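Local coordinates for protein glucuronan lyase A (Trichoderma reesei, PDB 2ZZJ) that probably cleaves the polysaccharide beta-1,4-glucuronan as an endo-acting lyase and binds a calcium ion, at residues 1-6 against 224-229; 88-93 against 195-200; 94-99 against 127-132. All coordinates share one frame; numbering follows the deposited sequence.

Contact 1: 1-6 against 224-229; sequences TRSFYN and VAVGTT
Phe-4 and Val-226 face each other in the antiparallel pairing that joins the N-terminal strand to strand 216-227 of the beta-jelly roll, and a classic beta bulge opens the ladder. Ser-3 and Phe-4 both sit opposite Val-226, whose carbonyl O takes two N-H groups from the same face of its plane: Ser-3 N at 2.8 Å and Phe-4 N at 3.2 Å from Val-226 O. Beyond the bulge the ladder is regular, and Asn-6 N lies 2.7 Å from Val-224 O, in the plane of that carbonyl.

With CG anti to the backbone N (chi1 178°), Phe-4 turns its ring from CB toward Val-224, on the face of the sheet that also carries Val-226. Its CB rests 4.1 Å from Val-226 CG2, while Val-224 CG1 meets the rim of the ring at CE2, close to the ring plane. Beyond the two segments His-58 stacks on the same ring and Trp-13 meets it edge-to-face, while Phe-195 packs on both valines.

On the other face Ala-225 CB touches the edge of the Tyr-5 ring at CD1 and the CD of Arg-2. The Arg-2 chain is bent, and its NH1 stands over one face of the Tyr-5 ring, toward the rim. Tyr-5 OH is held by Glu-223, and the Tyr-5 side chain comes within about 6 Å of the calcium ion (nearest atoms).

At the chain start, Thr-1 and Thr-228 lie side by side and point the same way. Asp-232 receives a hydrogen bond from Thr-1 N, and the same N is bonded to Thr-228 OG1, 2.7 Å away.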
loop_
_atom_site.group_PDB
_atom_site.type_symbol
_atom_site.label_atom_id
_atom_site.label_comp_id
_atom_site.label_asym_id
_atom_site.label_seq_id
_atom_site.Cartn_x
_atom_site.Cartn_y
_atom_site.Cartn_z
ATOM N N THR A 1 -3.449 -7.577 19.962
ATOM C CA THR A 1 -4.704 -6.762 19.976
ATOM C C THR A 1 -4.726 -5.805 18.793
ATOM O O THR A 1 -3.682 -5.276 18.406
ATOM C CB THR A 1 -4.719 -5.886 21.208
ATOM O OG1 THR A 1 -3.408 -5.305 21.330
ATOM C CG2 THR A 1 -5.026 -6.727 22.459
ATOM N N ARG A 2 -5.914 -5.547 18.260
ATOM C CA ARG A 2 -6.061 -4.738 17.057
ATOM C C ARG A 2 -6.105 -3.269 17.453
ATOM O O ARG A 2 -6.843 -2.909 18.371
ATOM C CB ARG A 2 -7.379 -5.113 16.398
ATOM C CG ARG A 2 -7.332 -5.401 14.950
ATOM C CD ARG A 2 -8.510 -6.314 14.553
ATOM N NE ARG A 2 -9.756 -5.945 15.211
ATOM C CZ ARG A 2 -10.944 -6.513 14.971
ATOM N NH1 ARG A 2 -11.063 -7.500 14.073
ATOM N NH2 ARG A 2 -12.027 -6.075 15.631
ATOM N N SER A 3 -5.350 -2.414 16.769
ATOM C CA SER A 3 -5.510 -0.970 16.963
ATOM C C SER A 3 -6.423 -0.359 15.916
ATOM O O SER A 3 -6.970 0.741 16.095
ATOM C CB SER A 3 -4.138 -0.302 16.960
ATOM O OG SER A 3 -3.526 -0.531 15.708
ATOM N N PHE A 4 -6.641 -1.077 14.812
ATOM C CA PHE A 4 -7.519 -0.573 13.761
ATOM C C PHE A 4 -8.193 -1.752 13.080
ATOM O O PHE A 4 -7.540 -2.782 12.865
ATOM C CB PHE A 4 -6.717 0.234 12.712
ATOM C CG PHE A 4 -7.543 0.743 11.559
ATOM C CD1 PHE A 4 -8.506 1.737 11.721
ATOM C CD2 PHE A 4 -7.335 0.217 10.281
ATOM C CE1 PHE A 4 -9.254 2.203 10.623
ATOM C CE2 PHE A 4 -8.069 0.662 9.182
ATOM C CZ PHE A 4 -9.022 1.645 9.333
ATOM N N TYR A 5 -9.473 -1.602 12.742
ATOM C CA TYR A 5 -10.185 -2.619 11.961
ATOM C C TYR A 5 -11.184 -1.925 11.076
ATOM O O TYR A 5 -11.947 -1.031 11.545
ATOM C CB TYR A 5 -10.891 -3.661 12.855
ATOM C CG TYR A 5 -11.803 -4.569 12.069
ATOM C CD1 TYR A 5 -11.284 -5.446 11.087
ATOM C CD2 TYR A 5 -13.191 -4.558 12.285
ATOM C CE1 TYR A 5 -12.144 -6.285 10.333
ATOM C CE2 TYR A 5 -14.058 -5.378 11.528
ATOM C CZ TYR A 5 -13.531 -6.240 10.576
ATOM O OH TYR A 5 -14.364 -7.067 9.838
ATOM N N ASN A 6 -11.197 -2.280 9.802
ATOM C CA ASN A 6 -12.244 -1.765 8.906
ATOM C C ASN A 6 -12.832 -2.868 8.061
ATOM O O ASN A 6 -12.099 -3.556 7.327
ATOM C CB ASN A 6 -11.713 -0.645 8.008
ATOM C CG ASN A 6 -12.818 0.015 7.186
ATOM O OD1 ASN A 6 -13.140 -0.421 6.075
ATOM N ND2 ASN A 6 -13.405 1.107 7.732
ATOM N N VAL A 224 -9.520 -4.673 6.478
ATOM C CA VAL A 224 -8.214 -4.074 6.765
ATOM C C VAL A 224 -8.040 -3.989 8.271
ATOM O O VAL A 224 -9.004 -3.647 8.991
ATOM C CB VAL A 224 -8.091 -2.641 6.156
ATOM C CG1 VAL A 224 -6.640 -2.105 6.303
ATOM C CG2 VAL A 224 -8.510 -2.628 4.657
ATOM N N ALA A 225 -6.832 -4.283 8.756
ATOM C CA ALA A 225 -6.568 -4.294 10.200
ATOM C C ALA A 225 -5.108 -3.977 10.481
ATOM O O ALA A 225 -4.219 -4.297 9.645
ATOM C CB ALA A 225 -6.925 -5.676 10.831
ATOM N N VAL A 226 -4.881 -3.364 11.661
ATOM C CA VAL A 226 -3.538 -3.153 12.192
ATOM C C VAL A 226 -3.583 -3.697 13.612
ATOM O O VAL A 226 -4.565 -3.473 14.332
ATOM C CB VAL A 226 -3.108 -1.640 12.216
ATOM C CG1 VAL A 226 -1.639 -1.528 12.690
ATOM C CG2 VAL A 226 -3.301 -0.986 10.823
ATOM N N GLY A 227 -2.557 -4.440 14.002
ATOM C CA GLY A 227 -2.549 -5.056 15.325
ATOM C C GLY A 227 -1.202 -5.613 15.691
ATOM O O GLY A 227 -0.196 -5.342 15.019
ATOM N N THR A 228 -1.185 -6.415 16.753
ATOM C CA THR A 228 0.081 -6.869 17.329
ATOM C C THR A 228 0.350 -8.347 17.130
ATOM O O THR A 228 1.421 -8.823 17.477
ATOM C CB THR A 228 0.190 -6.516 18.836
ATOM O OG1 THR A 228 -0.840 -7.173 19.549
ATOM C CG2 THR A 228 0.016 -5.006 19.041
ATOM N N THR A 229 -0.611 -9.066 16.548
ATOM C CA THR A 229 -0.419 -10.493 16.214
ATOM C C THR A 229 -0.882 -10.754 14.781
ATOM O O THR A 229 -1.618 -9.938 14.210
ATOM C CB THR A 229 -1.178 -11.419 17.197
ATOM O OG1 THR A 229 -2.602 -11.350 16.979
ATOM C CG2 THR A 229 -0.874 -11.008 18.656
#

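Contact 2: 88-93 against 195-200; sequences NIAQFI and FRVGLY
A bulged antiparallel strand pair in the buried middle of the protein brings the rings of Phe-92 and Phe-195 into an offset stack, centroids 4.8 Å apart and planes at 22°. Phe-195 CD1 lies over one face of the Phe-92 ring, toward the rim, 3.5 Å from Phe-92 CZ. Tyr-70 and Trp-160 meet the Phe-92 ring edge-to-face. An alanine in place of Phe-92 would probably open a gap beside the Phe-195 ring and leave that ring freer to turn.

On the other face of the sheet, Gln-91 and Arg-196 run side by side, pointing the same way, with amide and guanidinium planes 78° apart. Glu-55 receives both ends, through a hydrogen bond from Gln-91 NE2 and a salt bridge from Arg-196 NH1. Ile-93 CG2 sits over one face of the guanidinium, toward the rim, 3.3 Å from Arg-196 NE; that NE donates a hydrogen bond to Gln-194.

These strands belong to one of the two facing sheets of the jelly roll, and Phe-195 and Val-197 point into the sandwich. The register slips by one between Asn-88 and Ala-90, where Gly-198 turns the chain at backbone angles that call for glycine. Gly-198 N reaches Ile-89 O from above the carbonyl plane. Across the bulge a water accepts from Asn-88 ND2 and donates to Gly-198 O, 2.8 Å away; that same ND2 also donates to Ala-90 O, lying above the plane of this carbonyl.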
loop_
_atom_site.group_PDB
_atom_site.type_symbol
_atom_site.label_atom_id
_atom_site.label_comp_id
_atom_site.label_asym_id
_atom_site.label_seq_id
_atom_site.Cartn_x
_atom_site.Cartn_y
_atom_site.Cartn_z
ATOM N N ASN A 88 -0.093 0.872 -7.876
ATOM C CA ASN A 88 0.206 0.727 -6.464
ATOM C C ASN A 88 -1.104 0.411 -5.750
ATOM O O ASN A 88 -2.151 0.960 -6.107
ATOM C CB ASN A 88 0.819 2.015 -5.921
ATOM C CG ASN A 88 1.588 1.789 -4.632
ATOM O OD1 ASN A 88 2.746 1.335 -4.642
ATOM N ND2 ASN A 88 0.950 2.099 -3.508
ATOM N N ILE A 89 -1.053 -0.493 -4.773
ATOM C CA ILE A 89 -2.275 -0.886 -4.068
ATOM C C ILE A 89 -2.301 -0.541 -2.553
ATOM O O ILE A 89 -3.386 -0.563 -1.952
ATOM C CB ILE A 89 -2.662 -2.371 -4.281
ATOM C CG1 ILE A 89 -1.569 -3.333 -3.753
ATOM C CG2 ILE A 89 -2.964 -2.666 -5.800
ATOM C CD1 ILE A 89 -2.024 -4.837 -3.778
ATOM N N ALA A 90 -1.131 -0.268 -1.955
ATOM C CA ALA A 90 -1.043 0.156 -0.530
ATOM C C ALA A 90 0.277 0.869 -0.301
ATOM O O ALA A 90 1.275 0.614 -1.024
ATOM C CB ALA A 90 -1.134 -1.057 0.408
ATOM N N GLN A 91 0.322 1.755 0.691
ATOM C CA GLN A 91 1.610 2.403 0.978
ATOM C C GLN A 91 1.631 2.998 2.347
ATOM O O GLN A 91 0.563 3.403 2.858
ATOM C CB GLN A 91 1.917 3.499 -0.045
ATOM C CG GLN A 91 0.871 4.587 -0.210
ATOM C CD GLN A 91 1.407 5.800 -1.000
ATOM O OE1 GLN A 91 2.614 6.035 -1.037
ATOM N NE2 GLN A 91 0.513 6.546 -1.635
ATOM N N PHE A 92 2.836 3.047 2.911
ATOM C CA PHE A 92 3.115 3.839 4.115
ATOM C C PHE A 92 3.781 5.112 3.683
ATOM O O PHE A 92 4.704 5.092 2.826
ATOM C CB PHE A 92 4.034 3.070 5.038
ATOM C CG PHE A 92 3.385 1.853 5.647
ATOM C CD1 PHE A 92 2.676 1.972 6.859
ATOM C CD2 PHE A 92 3.475 0.610 5.034
ATOM C CE1 PHE A 92 2.089 0.854 7.455
ATOM C CE2 PHE A 92 2.866 -0.514 5.623
ATOM C CZ PHE A 92 2.167 -0.371 6.834
ATOM N N ILE A 93 3.333 6.217 4.266
ATOM C CA ILE A 93 3.806 7.527 3.840
ATOM C C ILE A 93 3.694 8.563 4.961
ATOM O O ILE A 93 2.650 8.670 5.651
ATOM C CB ILE A 93 3.082 7.971 2.523
ATOM C CG1 ILE A 93 3.637 9.311 1.977
ATOM C CG2 ILE A 93 1.537 7.990 2.704
ATOM C CD1 ILE A 93 2.993 9.702 0.673
ATOM N N PHE A 195 -0.843 4.709 7.047
ATOM C CA PHE A 195 -1.013 3.461 6.305
ATOM C C PHE A 195 -2.186 3.732 5.381
ATOM O O PHE A 195 -3.306 4.021 5.842
ATOM C CB PHE A 195 -1.322 2.326 7.270
ATOM C CG PHE A 195 -1.649 1.025 6.591
ATOM C CD1 PHE A 195 -0.903 0.584 5.489
ATOM C CD2 PHE A 195 -2.722 0.248 7.051
ATOM C CE1 PHE A 195 -1.192 -0.648 4.849
ATOM C CE2 PHE A 195 -3.035 -1.005 6.410
ATOM C CZ PHE A 195 -2.277 -1.434 5.323
ATOM N N ARG A 196 -1.929 3.689 4.076
ATOM C CA ARG A 196 -2.979 3.906 3.099
ATOM C C ARG A 196 -3.241 2.632 2.304
ATOM O O ARG A 196 -2.286 1.894 1.944
ATOM C CB ARG A 196 -2.580 4.983 2.104
ATOM C CG ARG A 196 -2.218 6.315 2.746
ATOM C CD ARG A 196 -2.025 7.291 1.641
ATOM N NE ARG A 196 -1.638 8.601 2.153
ATOM C CZ ARG A 196 -1.239 9.595 1.367
ATOM N NH1 ARG A 196 -1.183 9.428 0.034
ATOM N NH2 ARG A 196 -0.881 10.747 1.921
ATOM N N VAL A 197 -4.519 2.379 2.022
ATOM C CA VAL A 197 -4.834 1.348 1.025
ATOM C C VAL A 197 -5.615 1.979 -0.123
ATOM O O VAL A 197 -6.467 2.868 0.085
ATOM C CB VAL A 197 -5.525 0.048 1.604
ATOM C CG1 VAL A 197 -4.664 -0.621 2.700
ATOM C CG2 VAL A 197 -6.971 0.320 2.063
ATOM N N GLY A 198 -5.335 1.540 -1.344
ATOM C CA GLY A 198 -6.074 2.065 -2.475
ATOM C C GLY A 198 -5.287 2.068 -3.765
ATOM O O GLY A 198 -4.064 1.859 -3.767
ATOM N N LEU A 199 -6.012 2.325 -4.848
ATOM C CA LEU A 199 -5.418 2.275 -6.192
ATOM C C LEU A 199 -4.715 3.599 -6.439
ATOM O O LEU A 199 -5.367 4.666 -6.484
ATOM C CB LEU A 199 -6.519 2.044 -7.233
ATOM C CG LEU A 199 -6.045 2.114 -8.707
ATOM C CD1 LEU A 199 -4.903 1.083 -9.016
ATOM C CD2 LEU A 199 -7.240 1.869 -9.573
ATOM N N TYR A 200 -3.405 3.523 -6.611
ATOM C CA TYR A 200 -2.573 4.681 -6.926
ATOM C C TYR A 200 -1.815 4.406 -8.213
ATOM O O TYR A 200 -0.854 3.625 -8.246
ATOM C CB TYR A 200 -1.655 5.009 -5.737
ATOM C CG TYR A 200 -0.535 6.001 -6.024
ATOM C CD1 TYR A 200 -0.743 7.078 -6.889
ATOM C CD2 TYR A 200 0.690 5.911 -5.367
ATOM C CE1 TYR A 200 0.274 8.014 -7.135
ATOM C CE2 TYR A 200 1.730 6.830 -5.619
ATOM C CZ TYR A 200 1.489 7.886 -6.491
ATOM O OH TYR A 200 2.479 8.805 -6.759
HETATM O O HOH W 1 -1.725 3.025 -2.841
#

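Contact 3: 94-99 against 127-132; sequences ANRPGA and HYRQPN
The guanidinium of Arg-96 meets the carbonyl of Tyr-128 at its edge, and NH1 and NH2 both grip that one oxygen end-on. Arg-96 NH1 lies 3.0 Å from Tyr-128 O with a fairly straight bond (158°). Arg-96 NH2 is 3.3 Å from Tyr-128 O and stands above the carbonyl plane, on the same face as NH1. A weak bond also runs from this NH2 to His-127 O. Beside the carbonyl, Arg-96 NH1 meets the edge of the Tyr-128 ring 3.3 Å from CD2, with ring and guanidinium planes 26° apart. Arg-135 makes a cation-pi contact with the same ring.

The second guanidinium, that of Arg-129, has Ala-99 CB over one face. Both arginine chains are bent, and Arg-96 NH2 and Arg-129 NH2 come to 3.5 Å of each other. Asp-189 forms salt bridges with Arg-96 NE and Arg-129 NH2, and this shared carboxylate is likely to offset the repulsion of the like charges.

Farther along, Gln-130 N donates to Ala-99 O at 2.9 Å, nearly along the C=O axis. The carbonyl belongs to the last residue of a type II beta turn from Arg-96 to Ala-99, in which Gly-98 has backbone angles that call for glycine. A water lies between Gly-98 O and Gln-130 O, 2.9 Å from the latter.

Well away from the calcium site, the contact joins the loop leaving strand 86-95 to the connection between strands 118-126 and 135-145, and just past both segments the disulfide Cys-101 to Cys-133 links the same two connections. Tyr-128 also touches Met-107 of strand 106-115, the neighbour of both 86-95 and 118-126.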
loop_
_atom_site.group_PDB
_atom_site.type_symbol
_atom_site.label_atom_id
_atom_site.label_comp_id
_atom_site.label_asym_id
_atom_site.label_seq_id
_atom_site.Cartn_x
_atom_site.Cartn_y
_atom_site.Cartn_z
ATOM N N ALA A 94 4.776 9.335 5.126
ATOM C CA ALA A 94 4.827 10.411 6.121
ATOM C C ALA A 94 5.095 11.746 5.445
ATOM O O ALA A 94 5.854 11.811 4.477
ATOM C CB ALA A 94 5.919 10.156 7.105
ATOM N N ASN A 95 4.485 12.794 5.973
ATOM C CA ASN A 95 4.879 14.149 5.646
ATOM C C ASN A 95 5.917 14.577 6.669
ATOM O O ASN A 95 5.687 14.496 7.892
ATOM C CB ASN A 95 3.678 15.090 5.657
ATOM C CG ASN A 95 4.032 16.493 5.174
ATOM O OD1 ASN A 95 4.949 16.679 4.375
ATOM N ND2 ASN A 95 3.295 17.473 5.646
ATOM N N ARG A 96 7.076 14.982 6.157
ATOM C CA ARG A 96 8.227 15.269 6.970
ATOM C C ARG A 96 8.692 16.704 6.668
ATOM O O ARG A 96 9.808 16.887 6.153
ATOM C CB ARG A 96 9.327 14.277 6.626
ATOM C CG ARG A 96 9.010 12.866 7.027
ATOM C CD ARG A 96 9.951 11.891 6.415
ATOM N NE ARG A 96 11.262 11.839 7.060
ATOM C CZ ARG A 96 12.408 12.115 6.434
ATOM N NH1 ARG A 96 12.394 12.470 5.149
ATOM N NH2 ARG A 96 13.571 12.009 7.086
ATOM N N PRO A 97 7.859 17.716 7.016
ATOM C CA PRO A 97 8.071 19.103 6.549
ATOM C C PRO A 97 9.383 19.669 7.108
ATOM O O PRO A 97 9.633 19.570 8.323
ATOM C CB PRO A 97 6.865 19.869 7.100
ATOM C CG PRO A 97 5.900 18.823 7.622
ATOM C CD PRO A 97 6.726 17.627 7.956
ATOM N N GLY A 98 10.217 20.197 6.203
ATOM C CA GLY A 98 11.549 20.690 6.529
ATOM C C GLY A 98 12.677 19.690 6.334
ATOM O O GLY A 98 13.839 20.011 6.628
ATOM N N ALA A 99 12.367 18.476 5.855
ATOM C CA ALA A 99 13.429 17.476 5.613
ATOM C C ALA A 99 14.360 17.966 4.499
ATOM O O ALA A 99 15.599 17.804 4.563
ATOM C CB ALA A 99 12.837 16.093 5.255
ATOM N N HIS A 127 18.569 8.141 5.760
ATOM C CA HIS A 127 18.395 9.387 6.540
ATOM C C HIS A 127 17.456 10.388 5.825
ATOM O O HIS A 127 16.607 11.023 6.455
ATOM C CB HIS A 127 19.767 10.051 6.847
ATOM C CG HIS A 127 19.668 11.251 7.743
ATOM N ND1 HIS A 127 19.245 11.175 9.055
ATOM C CD2 HIS A 127 19.923 12.562 7.510
ATOM C CE1 HIS A 127 19.250 12.381 9.593
ATOM N NE2 HIS A 127 19.645 13.243 8.673
ATOM N N TYR A 128 17.611 10.527 4.517
ATOM C CA TYR A 128 16.735 11.401 3.719
ATOM C C TYR A 128 16.370 12.710 4.422
ATOM O O TYR A 128 15.203 13.130 4.446
ATOM C CB TYR A 128 15.455 10.655 3.328
ATOM C CG TYR A 128 14.766 11.154 2.070
ATOM C CD1 TYR A 128 15.406 11.093 0.831
ATOM C CD2 TYR A 128 13.458 11.653 2.105
ATOM C CE1 TYR A 128 14.764 11.523 -0.342
ATOM C CE2 TYR A 128 12.806 12.072 0.936
ATOM C CZ TYR A 128 13.475 12.008 -0.282
ATOM O OH TYR A 128 12.853 12.418 -1.447
ATOM N N ARG A 129 17.372 13.364 5.006
ATOM C CA ARG A 129 17.138 14.664 5.638
ATOM C C ARG A 129 18.401 15.488 5.476
ATOM O O ARG A 129 19.513 14.975 5.719
ATOM C CB ARG A 129 16.833 14.501 7.129
ATOM C CG ARG A 129 16.510 15.796 7.839
ATOM C CD ARG A 129 16.163 15.563 9.291
ATOM N NE ARG A 129 14.954 14.757 9.444
ATOM C CZ ARG A 129 13.720 15.233 9.337
ATOM N NH1 ARG A 129 13.501 16.518 9.070
ATOM N NH2 ARG A 129 12.693 14.413 9.496
ATOM N N GLN A 130 18.234 16.742 5.050
ATOM C CA GLN A 130 19.361 17.695 4.974
ATOM C C GLN A 130 20.071 17.794 6.330
ATOM O O GLN A 130 19.407 17.872 7.370
ATOM C CB GLN A 130 18.885 19.083 4.530
ATOM C CG GLN A 130 18.335 19.140 3.093
ATOM C CD GLN A 130 19.403 18.923 2.023
ATOM O OE1 GLN A 130 20.596 18.754 2.318
ATOM N NE2 GLN A 130 18.978 18.932 0.769
ATOM N N PRO A 131 21.424 17.814 6.327
ATOM C CA PRO A 131 22.351 17.936 5.189
ATOM C C PRO A 131 22.866 16.606 4.595
ATOM O O PRO A 131 23.988 16.568 4.042
ATOM C CB PRO A 131 23.524 18.713 5.809
ATOM C CG PRO A 131 23.568 18.223 7.280
ATOM C CD PRO A 131 22.155 17.698 7.608
ATOM N N ASN A 132 22.065 15.536 4.696
ATOM C CA ASN A 132 22.397 14.232 4.095
ATOM C C ASN A 132 21.141 13.498 3.602
ATOM O O ASN A 132 20.460 12.819 4.390
ATOM C CB ASN A 132 23.171 13.355 5.097
ATOM C CG ASN A 132 23.484 11.970 4.555
ATOM O OD1 ASN A 132 23.650 11.775 3.343
ATOM N ND2 ASN A 132 23.575 10.990 5.460
HETATM O O HOH W 2 16.706 19.037 7.260
#

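Overall arrangement
From the N terminus, residues 1-6 pair with strand 216-227, the last long strand, so contact 1 closes a loop of almost the whole chain and brings the two ends of the fold together. Within that loop, strand 86-95 starts contact 2, closed about a hundred residues later by 195-200. Directly after 88-93 the chain enters contact 3, closed early by 127-132, so the three loops nest without crossing. Contact 1 belongs to one sheet and contact 2 to the other; they meet across the sandwich, where Val-224 also touches Val-197. Contact 3 continues from the second sheet to its outer loops, its centre about 29 Å from that of contact 1.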